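Local coordinates for phosphate-specific transport system accessory protein PhoU homolog (Pseudomonas aeruginosa, PDB 4Q25) that probably takes part, as a homodimer, in regulating phosphate uptake through the Pst transport system, at residues I62-C73 against I90-E101. Residues are numbered along the deposited sequence; the frame is centred on the assembly and turned at random.
Sequences INQMERNIDEEC and IISISKSVIDLE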
loop_
_atom_site.group_PDB
_atom_site.type_symbol
_atom_site.label_atom_id
_atom_site.label_comp_id
_atom_site.label_asym_id
_atom_site.label_seq_id
_atom_site.Cartn_x
_atom_site.Cartn_y
_atom_site.Cartn_z
ATOM N N ILE A 62 11.801 10.444 4.966
ATOM C CA ILE A 62 10.710 9.695 5.565
ATOM C C ILE A 62 10.997 8.195 5.597
ATOM O O ILE A 62 10.756 7.550 6.612
ATOM C CB ILE A 62 9.391 10.027 4.854
ATOM C CG1 ILE A 62 9.131 11.519 5.064
ATOM C CG2 ILE A 62 8.224 9.173 5.359
ATOM C CD1 ILE A 62 7.744 11.973 4.727
ATOM N N ASN A 63 11.530 7.656 4.510
ATOM C CA ASN A 63 11.922 6.262 4.464
ATOM C C ASN A 63 13.045 5.966 5.468
ATOM O O ASN A 63 13.061 4.913 6.101
ATOM C CB ASN A 63 12.365 5.861 3.040
ATOM C CG ASN A 63 11.200 5.759 2.070
ATOM O OD1 ASN A 63 11.125 6.504 1.099
ATOM N ND2 ASN A 63 10.283 4.845 2.334
ATOM N N GLN A 64 13.980 6.897 5.606
ATOM C CA GLN A 64 15.078 6.722 6.538
ATOM C C GLN A 64 14.592 6.908 7.986
ATOM O O GLN A 64 15.111 6.263 8.898
ATOM C CB GLN A 64 16.248 7.669 6.188
ATOM C CG GLN A 64 17.572 7.367 6.888
ATOM C CD GLN A 64 18.019 5.913 6.756
ATOM O OE1 GLN A 64 18.166 5.389 5.650
ATOM N NE2 GLN A 64 18.231 5.251 7.895
ATOM N N MET A 65 13.584 7.746 8.212
ATOM C CA MET A 65 12.973 7.797 9.554
ATOM C C MET A 65 12.318 6.482 9.900
ATOM O O MET A 65 12.388 6.024 11.034
ATOM C CB MET A 65 11.936 8.904 9.686
ATOM C CG MET A 65 12.535 10.289 9.802
ATOM S SD MET A 65 11.275 11.573 9.765
ATOM C CE MET A 65 11.138 11.904 11.522
ATOM N N GLU A 66 11.669 5.860 8.936
ATOM C CA GLU A 66 10.969 4.610 9.218
ATOM C C GLU A 66 11.958 3.512 9.607
ATOM O O GLU A 66 11.686 2.729 10.507
ATOM C CB GLU A 66 10.151 4.157 8.016
ATOM C CG GLU A 66 9.447 2.815 8.203
ATOM C CD GLU A 66 9.748 1.879 7.055
ATOM O OE1 GLU A 66 8.834 1.628 6.225
ATOM O OE2 GLU A 66 10.919 1.438 6.962
ATOM N N ARG A 67 13.081 3.458 8.899
ATOM C CA ARG A 67 14.155 2.519 9.198
ATOM C C ARG A 67 14.735 2.755 10.575
ATOM O O ARG A 67 14.961 1.804 11.327
ATOM C CB ARG A 67 15.276 2.632 8.175
ATOM C CG ARG A 67 14.885 2.116 6.803
ATOM C CD ARG A 67 15.912 2.518 5.754
ATOM N NE ARG A 67 15.274 2.597 4.440
ATOM C CZ ARG A 67 15.358 3.631 3.607
ATOM N NH1 ARG A 67 16.117 4.679 3.904
ATOM N NH2 ARG A 67 14.713 3.588 2.450
ATOM N N ASN A 68 14.962 4.022 10.907
ATOM C CA ASN A 68 15.501 4.369 12.227
ATOM C C ASN A 68 14.571 3.995 13.368
ATOM O O ASN A 68 15.016 3.584 14.425
ATOM C CB ASN A 68 15.874 5.851 12.303
ATOM C CG ASN A 68 16.994 6.203 11.357
ATOM O OD1 ASN A 68 17.696 5.334 10.891
ATOM N ND2 ASN A 68 17.128 7.471 11.030
ATOM N N ILE A 69 13.281 4.123 13.149
ATOM C CA ILE A 69 12.310 3.784 14.178
ATOM C C ILE A 69 12.200 2.267 14.312
ATOM O O ILE A 69 12.013 1.764 15.400
ATOM C CB ILE A 69 10.941 4.408 13.852
ATOM C CG1 ILE A 69 11.022 5.947 13.945
ATOM C CG2 ILE A 69 9.853 3.889 14.766
ATOM C CD1 ILE A 69 9.711 6.687 13.625
ATOM N N ASP A 70 12.290 1.536 13.205
ATOM C CA ASP A 70 12.182 0.072 13.249
ATOM C C ASP A 70 13.321 -0.501 14.054
ATOM O O ASP A 70 13.109 -1.383 14.859
ATOM C CB ASP A 70 12.178 -0.571 11.842
ATOM C CG ASP A 70 10.786 -0.582 11.198
ATOM O OD1 ASP A 70 9.814 -1.056 11.832
ATOM O OD2 ASP A 70 10.658 -0.119 10.038
ATOM N N GLU A 71 14.528 -0.017 13.816
ATOM C CA GLU A 71 15.706 -0.504 14.551
ATOM C C GLU A 71 15.618 -0.169 16.025
ATOM O O GLU A 71 16.000 -0.956 16.884
ATOM C CB GLU A 71 16.986 0.070 13.982
ATOM C CG GLU A 71 17.390 -0.572 12.673
ATOM C CD GLU A 71 17.497 -2.085 12.781
ATOM O OE1 GLU A 71 18.466 -2.559 13.401
ATOM O OE2 GLU A 71 16.584 -2.781 12.265
ATOM N N GLU A 72 15.077 1.000 16.307
ATOM C CA GLU A 72 14.830 1.435 17.670
ATOM C C GLU A 72 13.879 0.494 18.393
ATOM O O GLU A 72 14.100 0.143 19.571
ATOM C CB GLU A 72 14.256 2.849 17.628
ATOM C CG GLU A 72 14.481 3.646 18.865
ATOM C CD GLU A 72 13.871 5.026 18.766
ATOM O OE1 GLU A 72 13.589 5.604 19.842
ATOM O OE2 GLU A 72 13.674 5.531 17.631
ATOM N N CYS A 73 12.807 0.088 17.707
ATOM C CA CYS A 73 11.863 -0.883 18.285
ATOM C C CYS A 73 12.532 -2.215 18.528
ATOM O O CYS A 73 12.097 -3.006 19.394
ATOM C CB CYS A 73 10.663 -1.129 17.377
ATOM S SG CYS A 73 9.593 0.297 17.121
ATOM N N ILE A 90 4.977 -0.860 21.342
ATOM C CA ILE A 90 6.014 -1.144 20.352
ATOM C C ILE A 90 5.400 -1.708 19.065
ATOM O O ILE A 90 5.779 -1.330 17.961
ATOM C CB ILE A 90 7.020 -2.177 20.876
ATOM C CG1 ILE A 90 7.750 -1.648 22.106
ATOM C CG2 ILE A 90 8.023 -2.575 19.792
ATOM C CD1 ILE A 90 8.683 -0.504 21.806
ATOM N N ILE A 91 4.459 -2.624 19.212
ATOM C CA ILE A 91 3.803 -3.208 18.062
ATOM C C ILE A 91 2.996 -2.169 17.286
ATOM O O ILE A 91 2.960 -2.213 16.069
ATOM C CB ILE A 91 2.911 -4.388 18.476
ATOM C CG1 ILE A 91 3.811 -5.569 18.895
ATOM C CG2 ILE A 91 1.959 -4.800 17.350
ATOM C CD1 ILE A 91 3.057 -6.815 19.328
ATOM N N SER A 92 2.331 -1.270 17.995
ATOM C CA SER A 92 1.554 -0.214 17.371
ATOM C C SER A 92 2.482 0.749 16.662
ATOM O O SER A 92 2.137 1.297 15.627
ATOM C CB SER A 92 0.724 0.542 18.414
ATOM O OG SER A 92 -0.390 -0.253 18.778
ATOM N N ILE A 93 3.667 0.951 17.217
ATOM C CA ILE A 93 4.618 1.846 16.586
ATOM C C ILE A 93 5.165 1.238 15.291
ATOM O O ILE A 93 5.163 1.887 14.236
ATOM C CB ILE A 93 5.748 2.211 17.525
ATOM C CG1 ILE A 93 5.236 3.192 18.573
ATOM C CG2 ILE A 93 6.901 2.838 16.757
ATOM C CD1 ILE A 93 6.197 3.481 19.710
ATOM N N SER A 94 5.622 -0.004 15.352
ATOM C CA SER A 94 6.275 -0.574 14.189
ATOM C C SER A 94 5.289 -0.761 13.043
ATOM O O SER A 94 5.649 -0.594 11.909
ATOM C CB SER A 94 6.998 -1.880 14.530
ATOM O OG SER A 94 6.084 -2.923 14.702
ATOM N N LYS A 95 4.044 -1.077 13.328
ATOM C CA LYS A 95 3.066 -1.191 12.262
ATOM C C LYS A 95 2.659 0.173 11.734
ATOM O O LYS A 95 2.367 0.317 10.556
ATOM C CB LYS A 95 1.837 -1.970 12.708
ATOM C CG LYS A 95 2.148 -3.448 12.830
ATOM C CD LYS A 95 0.926 -4.302 13.071
ATOM C CE LYS A 95 1.348 -5.767 13.109
ATOM N NZ LYS A 95 0.230 -6.555 13.651
ATOM N N SER A 96 2.680 1.183 12.597
ATOM C CA SER A 96 2.215 2.483 12.197
ATOM C C SER A 96 3.247 3.245 11.359
ATOM O O SER A 96 2.845 4.013 10.488
ATOM C CB SER A 96 1.672 3.285 13.370
ATOM O OG SER A 96 2.732 3.722 14.142
ATOM N N VAL A 97 4.549 2.997 11.536
ATOM C CA VAL A 97 5.526 3.623 10.637
ATOM C C VAL A 97 5.372 3.146 9.175
ATOM O O VAL A 97 5.731 3.860 8.253
ATOM C CB VAL A 97 6.998 3.449 11.077
ATOM C CG1 VAL A 97 7.223 4.122 12.400
ATOM C CG2 VAL A 97 7.401 1.988 11.154
ATOM N N ILE A 98 4.845 1.947 8.983
ATOM C CA ILE A 98 4.519 1.449 7.667
ATOM C C ILE A 98 3.390 2.295 7.079
ATOM O O ILE A 98 3.496 2.753 5.937
ATOM C CB ILE A 98 4.084 -0.029 7.673
ATOM C CG1 ILE A 98 5.158 -0.937 8.313
ATOM C CG2 ILE A 98 3.871 -0.510 6.257
ATOM C CD1 ILE A 98 4.642 -2.343 8.615
ATOM N N ASP A 99 2.345 2.523 7.870
ATOM C CA ASP A 99 1.249 3.409 7.460
ATOM C C ASP A 99 1.712 4.830 7.139
ATOM O O ASP A 99 1.312 5.390 6.130
ATOM C CB ASP A 99 0.116 3.406 8.480
ATOM C CG ASP A 99 -0.618 2.056 8.538
ATOM O OD1 ASP A 99 -1.076 1.538 7.509
ATOM O OD2 ASP A 99 -0.768 1.508 9.639
ATOM N N LEU A 100 2.606 5.379 7.957
ATOM C CA LEU A 100 3.141 6.707 7.700
ATOM C C LEU A 100 3.976 6.731 6.457
ATOM O O LEU A 100 3.945 7.699 5.720
ATOM C CB LEU A 100 3.953 7.236 8.886
ATOM C CG LEU A 100 3.088 7.486 10.118
ATOM C CD1 LEU A 100 3.959 7.955 11.271
ATOM C CD2 LEU A 100 1.980 8.487 9.808
ATOM N N GLU A 101 4.745 5.674 6.229
ATOM C CA GLU A 101 5.527 5.593 5.036
ATOM C C GLU A 101 4.618 5.540 3.796
ATOM O O GLU A 101 4.845 6.226 2.818
ATOM C CB GLU A 101 6.448 4.385 5.089
ATOM C CG GLU A 101 7.611 4.467 4.109
ATOM C CD GLU A 101 7.254 3.942 2.727
ATOM O OE1 GLU A 101 6.254 3.185 2.590
ATOM O OE2 GLU A 101 7.988 4.288 1.765
#
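Val97 points into the neighbouring helix, its two methyls set among Glu66, Ile69 and Asp70. Its CB lies 3.8 Å from Glu66 CG; from there the side chain forks. Val97 CG1, anti to the carbonyl carbon (chi1 -63°), meets Ile69 CG2 at 3.5 Å and also Ile69 CD1. The second methyl, Val97 CG2, lies 3.7 Å from Glu66 CG and 3.9 Å from Asp70 OD1. Ile69 CG2 also touches Ile93 CG2 at 3.7 Å, and Ile93 CG2 in turn touches Cys73 SG, also at 3.7 Å, so the apolar seam continues to Ile90, whose CG2 packs on Cys73 CB. At the other end the contact turns polar: Asn63 ND2 donates to Glu101 OE2, although the modelled separation is too short to be taken literally. The carboxylate of Asp70 forms a salt bridge with Lys95 of the second subunit, which places this flank of the helix pair at the dimer interface, while Ile62 packs on Val33 and Gln36 of helix 15-45. Segments 62-73 and 90-101 run antiparallel, their axes 9.7 Å apart at closest approach and their directions 166° apart; their parent helices, 59-78 and 84-120, are sequence-adjacent members of the helical bundle characteristic of the PhoU domain.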